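Local coordinates for 2-nitropropane dioxygenase (PDB 3BW2) that oxidises nitroalkanes as an FMN-dependent nitroalkane oxidase of the class I nitronate monooxygenase family, at the flavin mononucleotide site and the interface of chains A and B. Sequence-based numbering; all coordinates share one arbitrary frame. Chains: chain A/B, 2-nitropropane dioxygenase.

Cofactor binding and the pairing of the two chains in the deposited assembly are close neighbours in this TIM-barrel flavoenzyme: the centres of the C-alpha atoms of contact 1 and contact 2 lie about 13 Å apart. They share A:Glu175 and A:Gly216. The loop residue A:Gly216 gives its N-H to the FMN phosphate in contact 1 and turns its carbonyl to a bridging water in contact 2, while A:Gly322 and A:Gln323, adjacent in sequence, each serve one of the contacts. If this dimer is the biological one, its packing is likely to steady the phosphate end of the flavin site, and two-fold symmetry repeats the coupling.

Contact 1: the flavin mononucleotide site. Residues chain A 16-19, 68, 70, 129, 172, 175-178, 214-216, 235-238, 241, 320, 322. With FMN (flavin mononucleotide), chain C.
With CG anti to the backbone N in both, A:Gln172 (chi1 179°) and A:Gln235 (chi1 178°) run out extended from their strands, 168-172 and 233-236, and deliver amide nitrogens to the ribityl chain of FMN. A:Gln172 NE2 donates to the hydroxyl FMN O3' at 3.0 Å, the acceptor tilted somewhat from the amide plane. A:Gln235 NE2 lies 3.0 Å from FMN O2', a hydrogen bond by its chemistry. A:Met18, with CG beside its own N, lays CG over one face of the dimethylbenzene ring of FMN, 3.8 Å from the ring centroid, and its extended chi2 carries SD on to the two methyl groups, C7M and C8M. A:Trp320 meets the same ring edge-to-face, the planes nearly perpendicular, and brings CB to 3.6 Å from FMN C7. At the pyrimidine end, A:His129 sets one ring face against C2, offset toward the rim, while the edge of A:Phe70 points at N3. FMN N3 donates to A:Asn68 OD1 at 2.9 Å, approaching from above the carbonyl plane, and a water links that oxygen to flavin O4. The backbone N of A:Ala19 donates to FMN N5 at 3.3 Å, a contact that may help tune the redox centre. Backbone N-H groups of A:Gly216 and A:Gly237 hold phosphate oxygens O2P and O1P. FMN O3P is gripped twice by A:Thr238, through N and through OG1 at 2.8 Å; A:Gly322 N donates to that hydroxyl and so helps fix its rotation. Together with the start of helix 238-241, this phosphate-binding end of the TIM barrel anchors an almost fully buried FMN, the redox cofactor for nitroalkane oxidation.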
loop_
_atom_site.group_PDB
_atom_site.type_symbol
_atom_site.label_atom_id
_atom_site.label_comp_id
_atom_site.label_asym_id
_atom_site.label_seq_id
_atom_site.Cartn_x
_atom_site.Cartn_y
_atom_site.Cartn_z
ATOM N N ALA A 16 -18.274 2.007 4.779
ATOM C CA ALA A 16 -18.080 2.874 3.629
ATOM C C ALA A 16 -19.310 2.981 2.743
ATOM O O ALA A 16 -20.022 1.994 2.516
ATOM C CB ALA A 16 -16.899 2.375 2.801
ATOM N N PRO A 17 -19.603 4.193 2.254
ATOM C CA PRO A 17 -20.764 4.334 1.377
ATOM C C PRO A 17 -20.357 3.610 0.097
ATOM O O PRO A 17 -19.221 3.754 -0.355
ATOM C CB PRO A 17 -20.857 5.842 1.168
ATOM C CG PRO A 17 -19.407 6.275 1.255
ATOM C CD PRO A 17 -18.931 5.488 2.457
ATOM N N MET A 18 -21.258 2.819 -0.468
ATOM C CA MET A 18 -20.949 2.092 -1.690
ATOM C C MET A 18 -22.108 2.230 -2.664
ATOM O O MET A 18 -23.199 1.717 -2.426
ATOM C CB MET A 18 -20.663 0.621 -1.362
ATOM C CG MET A 18 -19.446 0.456 -0.453
ATOM S SD MET A 18 -18.989 -1.254 -0.063
ATOM C CE MET A 18 -19.972 -1.532 1.439
ATOM N N ALA A 19 -21.862 2.945 -3.756
ATOM C CA ALA A 19 -22.886 3.189 -4.766
ATOM C C ALA A 19 -23.186 1.942 -5.575
ATOM O O ALA A 19 -22.616 0.879 -5.333
ATOM C CB ALA A 19 -22.445 4.319 -5.691
ATOM N N ASN A 68 -23.064 10.010 1.482
ATOM C CA ASN A 68 -21.911 10.404 0.683
ATOM C C ASN A 68 -22.339 10.968 -0.665
ATOM O O ASN A 68 -23.244 10.439 -1.305
ATOM C CB ASN A 68 -20.990 9.182 0.506
ATOM C CG ASN A 68 -19.868 9.420 -0.488
ATOM O OD1 ASN A 68 -20.012 9.141 -1.679
ATOM N ND2 ASN A 68 -18.743 9.935 -0.003
ATOM N N PHE A 70 -20.970 12.772 -4.554
ATOM C CA PHE A 70 -19.860 12.955 -5.484
ATOM C C PHE A 70 -19.744 14.415 -5.896
ATOM O O PHE A 70 -20.755 15.088 -6.122
ATOM C CB PHE A 70 -20.055 12.115 -6.750
ATOM C CG PHE A 70 -20.072 10.631 -6.514
ATOM C CD1 PHE A 70 -19.564 10.082 -5.340
ATOM C CD2 PHE A 70 -20.546 9.770 -7.504
ATOM C CE1 PHE A 70 -19.522 8.700 -5.157
ATOM C CE2 PHE A 70 -20.509 8.386 -7.331
ATOM C CZ PHE A 70 -19.995 7.851 -6.155
ATOM N N HIS A 129 -16.718 12.760 -2.173
ATOM C CA HIS A 129 -15.729 11.988 -2.910
ATOM C C HIS A 129 -15.414 12.690 -4.227
ATOM O O HIS A 129 -16.263 13.394 -4.778
ATOM C CB HIS A 129 -16.263 10.575 -3.188
ATOM C CG HIS A 129 -15.199 9.519 -3.205
ATOM N ND1 HIS A 129 -14.926 8.749 -4.316
ATOM C CD2 HIS A 129 -14.349 9.097 -2.239
ATOM C CE1 HIS A 129 -13.954 7.897 -4.034
ATOM N NE2 HIS A 129 -13.587 8.087 -2.779
ATOM N N GLN A 172 -7.650 7.553 2.391
ATOM C CA GLN A 172 -7.886 6.333 1.634
ATOM C C GLN A 172 -6.606 5.857 0.955
ATOM O O GLN A 172 -6.081 6.525 0.062
ATOM C CB GLN A 172 -8.974 6.575 0.587
ATOM C CG GLN A 172 -9.279 5.370 -0.291
ATOM C CD GLN A 172 -9.981 5.768 -1.568
ATOM O OE1 GLN A 172 -9.550 6.699 -2.255
ATOM N NE2 GLN A 172 -11.064 5.064 -1.906
ATOM N N GLU A 175 -4.747 0.452 -1.276
ATOM C CA GLU A 175 -5.381 -0.865 -1.155
ATOM C C GLU A 175 -6.905 -0.849 -1.272
ATOM O O GLU A 175 -7.526 -1.887 -1.508
ATOM C CB GLU A 175 -5.017 -1.511 0.187
ATOM C CG GLU A 175 -3.526 -1.576 0.479
ATOM C CD GLU A 175 -3.068 -0.449 1.381
ATOM O OE1 GLU A 175 -3.297 0.728 1.034
ATOM O OE2 GLU A 175 -2.481 -0.746 2.439
ATOM N N ALA A 176 -7.495 0.328 -1.091
ATOM C CA ALA A 176 -8.945 0.514 -1.140
ATOM C C ALA A 176 -9.663 -0.052 -2.364
ATOM O O ALA A 176 -9.129 -0.057 -3.476
ATOM C CB ALA A 176 -9.269 2.007 -1.012
ATOM N N GLY A 177 -10.886 -0.522 -2.146
ATOM C CA GLY A 177 -11.683 -1.035 -3.243
ATOM C C GLY A 177 -12.483 0.121 -3.823
ATOM O O GLY A 177 -12.680 1.140 -3.155
ATOM N N GLY A 178 -12.942 -0.019 -5.063
ATOM C CA GLY A 178 -13.718 1.046 -5.669
ATOM C C GLY A 178 -12.856 2.206 -6.135
ATOM O O GLY A 178 -11.646 2.058 -6.325
ATOM N N ALA A 214 -8.922 4.315 5.591
ATOM C CA ALA A 214 -9.666 3.447 4.680
ATOM C C ALA A 214 -8.780 2.728 3.661
ATOM O O ALA A 214 -7.863 3.324 3.076
ATOM C CB ALA A 214 -10.728 4.256 3.946
ATOM N N GLY A 215 -9.070 1.448 3.443
ATOM C CA GLY A 215 -8.316 0.672 2.473
ATOM C C GLY A 215 -7.775 -0.664 2.950
ATOM O O GLY A 215 -6.809 -0.707 3.701
ATOM N N GLY A 216 -8.401 -1.752 2.509
ATOM C CA GLY A 216 -7.952 -3.088 2.875
ATOM C C GLY A 216 -8.229 -3.577 4.288
ATOM O O GLY A 216 -7.751 -4.649 4.667
ATOM N N GLN A 235 -12.694 3.011 8.148
ATOM C CA GLN A 235 -13.816 2.932 7.223
ATOM C C GLN A 235 -13.620 1.691 6.362
ATOM O O GLN A 235 -12.580 1.527 5.716
ATOM C CB GLN A 235 -13.887 4.178 6.341
ATOM C CG GLN A 235 -15.010 4.113 5.327
ATOM C CD GLN A 235 -15.283 5.445 4.665
ATOM O OE1 GLN A 235 -15.678 6.408 5.324
ATOM N NE2 GLN A 235 -15.079 5.507 3.355
ATOM N N LEU A 236 -14.624 0.820 6.368
ATOM C CA LEU A 236 -14.574 -0.438 5.630
ATOM C C LEU A 236 -15.650 -0.556 4.563
ATOM O O LEU A 236 -16.839 -0.382 4.843
ATOM C CB LEU A 236 -14.742 -1.616 6.593
ATOM C CG LEU A 236 -13.705 -1.916 7.672
ATOM C CD1 LEU A 236 -13.521 -0.734 8.610
ATOM C CD2 LEU A 236 -14.188 -3.136 8.445
ATOM N N GLY A 237 -15.223 -0.875 3.345
ATOM C CA GLY A 237 -16.158 -1.056 2.255
ATOM C C GLY A 237 -16.310 -2.538 1.940
ATOM O O GLY A 237 -17.325 -3.153 2.269
ATOM N N THR A 238 -15.282 -3.113 1.324
ATOM C CA THR A 238 -15.284 -4.522 0.931
ATOM C C THR A 238 -15.743 -5.485 2.029
ATOM O O THR A 238 -16.474 -6.439 1.753
ATOM C CB THR A 238 -13.884 -4.949 0.417
ATOM O OG1 THR A 238 -13.534 -4.155 -0.729
ATOM C CG2 THR A 238 -13.884 -6.422 0.014
ATOM N N LEU A 241 -19.369 -5.290 1.950
ATOM C CA LEU A 241 -19.918 -5.622 0.632
ATOM C C LEU A 241 -20.403 -7.065 0.625
ATOM O O LEU A 241 -21.388 -7.409 -0.034
ATOM C CB LEU A 241 -18.832 -5.440 -0.436
ATOM C CG LEU A 241 -19.163 -5.653 -1.916
ATOM C CD1 LEU A 241 -20.212 -4.658 -2.361
ATOM C CD2 LEU A 241 -17.901 -5.456 -2.742
ATOM N N TRP A 320 -15.703 -4.091 -7.944
ATOM C CA TRP A 320 -14.990 -3.264 -6.970
ATOM C C TRP A 320 -14.623 -4.087 -5.730
ATOM O O TRP A 320 -15.474 -4.763 -5.147
ATOM C CB TRP A 320 -15.861 -2.084 -6.529
ATOM C CG TRP A 320 -16.405 -1.220 -7.631
ATOM C CD1 TRP A 320 -17.646 -0.645 -7.670
ATOM C CD2 TRP A 320 -15.726 -0.784 -8.819
ATOM N NE1 TRP A 320 -17.783 0.117 -8.803
ATOM C CE2 TRP A 320 -16.621 0.050 -9.527
ATOM C CE3 TRP A 320 -14.454 -1.020 -9.357
ATOM C CZ2 TRP A 320 -16.282 0.652 -10.745
ATOM C CZ3 TRP A 320 -14.118 -0.422 -10.570
ATOM C CH2 TRP A 320 -15.030 0.404 -11.249
ATOM N N GLY A 322 -11.308 -4.233 -2.410
ATOM C CA GLY A 322 -10.017 -3.826 -1.889
ATOM C C GLY A 322 -9.085 -5.024 -1.903
ATOM O O GLY A 322 -9.527 -6.148 -2.144
HETATM N N1 FMN C . -16.513 5.722 -1.645
HETATM C C2 FMN C . -17.322 6.868 -1.745
HETATM O O2 FMN C . -16.980 7.912 -1.196
HETATM N N3 FMN C . -18.512 6.833 -2.454
HETATM C C4 FMN C . -18.972 5.689 -3.087
HETATM O O4 FMN C . -20.052 5.706 -3.706
HETATM C C4A FMN C . -18.178 4.515 -2.986
HETATM N N5 FMN C . -18.592 3.322 -3.575
HETATM C C5A FMN C . -17.843 2.148 -3.464
HETATM C C6 FMN C . -18.320 0.953 -4.062
HETATM C C7 FMN C . -17.600 -0.289 -3.976
HETATM C C7M FMN C . -18.521 -1.531 -3.921
HETATM C C8 FMN C . -16.381 -0.239 -3.203
HETATM C C8M FMN C . -15.851 -1.433 -2.409
HETATM C C9 FMN C . -15.874 0.963 -2.615
HETATM C C9A FMN C . -16.609 2.166 -2.739
HETATM N N10 FMN C . -16.162 3.381 -2.154
HETATM C C10 FMN C . -16.941 4.553 -2.258
HETATM C "C1'" FMN C . -14.765 3.481 -1.537
HETATM C "C2'" FMN C . -14.924 3.357 -0.000
HETATM O "O2'" FMN C . -15.275 4.627 0.526
HETATM C "C3'" FMN C . -13.595 2.928 0.712
HETATM O "O3'" FMN C . -12.617 3.907 0.360
HETATM C "C4'" FMN C . -13.068 1.543 0.300
HETATM O "O4'" FMN C . -14.167 0.632 0.333
HETATM C "C5'" FMN C . -11.954 1.063 1.277
HETATM O "O5'" FMN C . -11.438 -0.249 0.915
HETATM P P FMN C . -12.018 -1.707 1.377
HETATM O O1P FMN C . -12.392 -1.067 2.671
HETATM O O2P FMN C . -10.598 -2.114 1.029
HETATM O O3P FMN C . -12.994 -1.527 0.229
HETATM O O HOH W 1 -10.877 -0.406 4.650
HETATM O O HOH W 2 -15.811 7.839 1.330
HETATM O O HOH W 3 -22.068 7.594 -2.927
#

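Contact 2: the interface of chains A and B. Residues chain A 175, 196, 216-217, 222, 225, 323-324, 327; chain B 195-198, 201-202.
A:Gln222 leaves helix 220-228 with CG anti to its carbonyl carbon (chi1 -71°) and continues extended across the chain boundary, crossing B:Leu197 obliquely. CB skirts the methyl CD1 of B:Leu197, and CG settles between that methyl and B:Ala201 CB, 4.0 Å from each. The amide carbon CD packs against B:Ala201 CB at 3.5 Å, with OE1 close to the same methyl. At the tip, NE2 donates to the carbonyl O of B:Leu197 at 3.0 Å; the acceptor lies near the amide plane, but the donor stands above the carbonyl plane. NE2 also meets a water shared with A:Gly216 O and B:Ser198 OG. An alanine here, lacking the amide, has neither the hydrogen bond to B:Leu197 O nor the packing of CG and CD on B:Ala201, and this would probably loosen this part of the interface. A:Gln323 makes a straighter link: OE1 accepts from B:Gly195 N at 2.9 Å, in the carbonyl plane on a lone pair (170° at H). Next to it, A:Glu175 bends at chi2, lays CG against B:Gly195 CA, and accepts from A:Leu196 N through the syn lone pair of OE1. A:Leu196 and B:Leu197 lie side by side, their CD2 methyls 3.8 Å apart, while A:Met327 brings its CE to B:Ala201. The patch thus docks the start of the partner's helix 196-206 and, with its two-fold twin, probably helps hold the homodimer of the deposited assembly together.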
loop_
_atom_site.group_PDB
_atom_site.type_symbol
_atom_site.label_atom_id
_atom_site.label_comp_id
_atom_site.label_asym_id
_atom_site.label_seq_id
_atom_site.Cartn_x
_atom_site.Cartn_y
_atom_site.Cartn_z
ATOM N N GLU A 175 -4.747 0.452 -1.276
ATOM C CA GLU A 175 -5.381 -0.865 -1.155
ATOM C C GLU A 175 -6.905 -0.849 -1.272
ATOM O O GLU A 175 -7.526 -1.887 -1.508
ATOM C CB GLU A 175 -5.017 -1.511 0.187
ATOM C CG GLU A 175 -3.526 -1.576 0.479
ATOM C CD GLU A 175 -3.068 -0.449 1.381
ATOM O OE1 GLU A 175 -3.297 0.728 1.034
ATOM O OE2 GLU A 175 -2.481 -0.746 2.439
ATOM N N LEU A 196 -1.783 2.501 2.714
ATOM C CA LEU A 196 -2.494 3.118 3.835
ATOM C C LEU A 196 -1.649 3.431 5.069
ATOM O O LEU A 196 -1.745 4.527 5.621
ATOM C CB LEU A 196 -3.689 2.253 4.260
ATOM C CG LEU A 196 -4.547 2.827 5.398
ATOM C CD1 LEU A 196 -5.101 4.208 4.998
ATOM C CD2 LEU A 196 -5.692 1.865 5.708
ATOM N N GLY A 216 -8.401 -1.752 2.509
ATOM C CA GLY A 216 -7.952 -3.088 2.875
ATOM C C GLY A 216 -8.229 -3.577 4.288
ATOM O O GLY A 216 -7.751 -4.649 4.667
ATOM N N ILE A 217 -9.003 -2.824 5.068
ATOM C CA ILE A 217 -9.300 -3.212 6.450
ATOM C C ILE A 217 -10.414 -4.270 6.527
ATOM O O ILE A 217 -11.580 -3.982 6.264
ATOM C CB ILE A 217 -9.676 -1.963 7.287
ATOM C CG1 ILE A 217 -8.531 -0.943 7.218
ATOM C CG2 ILE A 217 -9.937 -2.354 8.739
ATOM C CD1 ILE A 217 -8.804 0.354 7.943
ATOM N N GLN A 222 -6.585 -4.908 12.276
ATOM C CA GLN A 222 -6.177 -3.857 11.360
ATOM C C GLN A 222 -6.801 -2.546 11.824
ATOM O O GLN A 222 -6.244 -1.472 11.597
ATOM C CB GLN A 222 -6.622 -4.194 9.936
ATOM C CG GLN A 222 -5.834 -5.335 9.320
ATOM C CD GLN A 222 -6.439 -5.824 8.025
ATOM O OE1 GLN A 222 -7.538 -6.372 8.015
ATOM N NE2 GLN A 222 -5.726 -5.625 6.923
ATOM N N ALA A 225 -4.652 -1.405 14.394
ATOM C CA ALA A 225 -3.448 -0.933 13.733
ATOM C C ALA A 225 -3.569 0.532 13.323
ATOM O O ALA A 225 -2.696 1.340 13.644
ATOM C CB ALA A 225 -3.147 -1.799 12.504
ATOM N N GLN A 323 -7.804 -4.799 -1.639
ATOM C CA GLN A 323 -6.828 -5.882 -1.656
ATOM C C GLN A 323 -7.046 -6.962 -0.598
ATOM O O GLN A 323 -6.432 -8.023 -0.659
ATOM C CB GLN A 323 -5.419 -5.311 -1.534
ATOM C CG GLN A 323 -5.025 -4.417 -2.702
ATOM C CD GLN A 323 -3.563 -4.036 -2.659
ATOM O OE1 GLN A 323 -3.067 -3.582 -1.633
ATOM N NE2 GLN A 323 -2.863 -4.217 -3.777
ATOM N N GLY A 324 -7.921 -6.697 0.367
ATOM C CA GLY A 324 -8.193 -7.681 1.401
ATOM C C GLY A 324 -9.453 -8.488 1.123
ATOM O O GLY A 324 -9.980 -9.154 2.015
ATOM N N MET A 327 -10.420 -12.043 2.362
ATOM C CA MET A 327 -10.754 -12.203 3.779
ATOM C C MET A 327 -12.211 -11.831 4.067
ATOM O O MET A 327 -12.620 -11.734 5.226
ATOM C CB MET A 327 -9.841 -11.327 4.643
ATOM C CG MET A 327 -8.354 -11.511 4.384
ATOM S SD MET A 327 -7.308 -10.417 5.399
ATOM C CE MET A 327 -7.099 -11.433 6.838
ATOM N N GLY B 195 -0.473 -3.345 -0.303
ATOM C CA GLY B 195 -0.176 -2.429 0.790
ATOM C C GLY B 195 0.196 -3.237 2.018
ATOM O O GLY B 195 -0.412 -4.278 2.278
ATOM N N LEU B 196 1.180 -2.769 2.783
ATOM C CA LEU B 196 1.638 -3.498 3.966
ATOM C C LEU B 196 0.549 -3.920 4.952
ATOM O O LEU B 196 0.535 -5.064 5.404
ATOM C CB LEU B 196 2.704 -2.690 4.721
ATOM C CG LEU B 196 3.301 -3.380 5.957
ATOM C CD1 LEU B 196 3.943 -4.722 5.555
ATOM C CD2 LEU B 196 4.341 -2.464 6.598
ATOM N N LEU B 197 -0.354 -3.005 5.301
ATOM C CA LEU B 197 -1.406 -3.329 6.263
ATOM C C LEU B 197 -2.263 -4.501 5.787
ATOM O O LEU B 197 -2.732 -5.314 6.590
ATOM C CB LEU B 197 -2.293 -2.104 6.529
ATOM C CG LEU B 197 -3.409 -2.281 7.565
ATOM C CD1 LEU B 197 -2.826 -2.763 8.887
ATOM C CD2 LEU B 197 -4.140 -0.959 7.760
ATOM N N SER B 198 -2.463 -4.589 4.480
ATOM C CA SER B 198 -3.259 -5.669 3.927
ATOM C C SER B 198 -2.409 -6.942 3.842
ATOM O O SER B 198 -2.853 -8.026 4.226
ATOM C CB SER B 198 -3.781 -5.274 2.546
ATOM O OG SER B 198 -4.669 -6.256 2.051
ATOM N N ALA B 201 -1.936 -8.711 7.321
ATOM C CA ALA B 201 -3.094 -9.473 7.775
ATOM C C ALA B 201 -3.218 -10.792 7.023
ATOM O O ALA B 201 -3.509 -11.830 7.619
ATOM C CB ALA B 201 -4.370 -8.645 7.601
ATOM N N GLN B 202 -2.996 -10.747 5.711
ATOM C CA GLN B 202 -3.080 -11.941 4.875
ATOM C C GLN B 202 -2.004 -12.958 5.262
ATOM O O GLN B 202 -2.281 -14.150 5.393
ATOM C CB GLN B 202 -2.915 -11.574 3.395
ATOM C CG GLN B 202 -4.053 -10.754 2.790
ATOM C CD GLN B 202 -3.807 -10.431 1.322
ATOM O OE1 GLN B 202 -3.667 -11.330 0.490
ATOM N NE2 GLN B 202 -3.749 -9.146 1.000
HETATM O O HOH W 4 -6.404 -6.879 4.007
HETATM O O HOH W 5 -4.259 -8.705 -2.079
#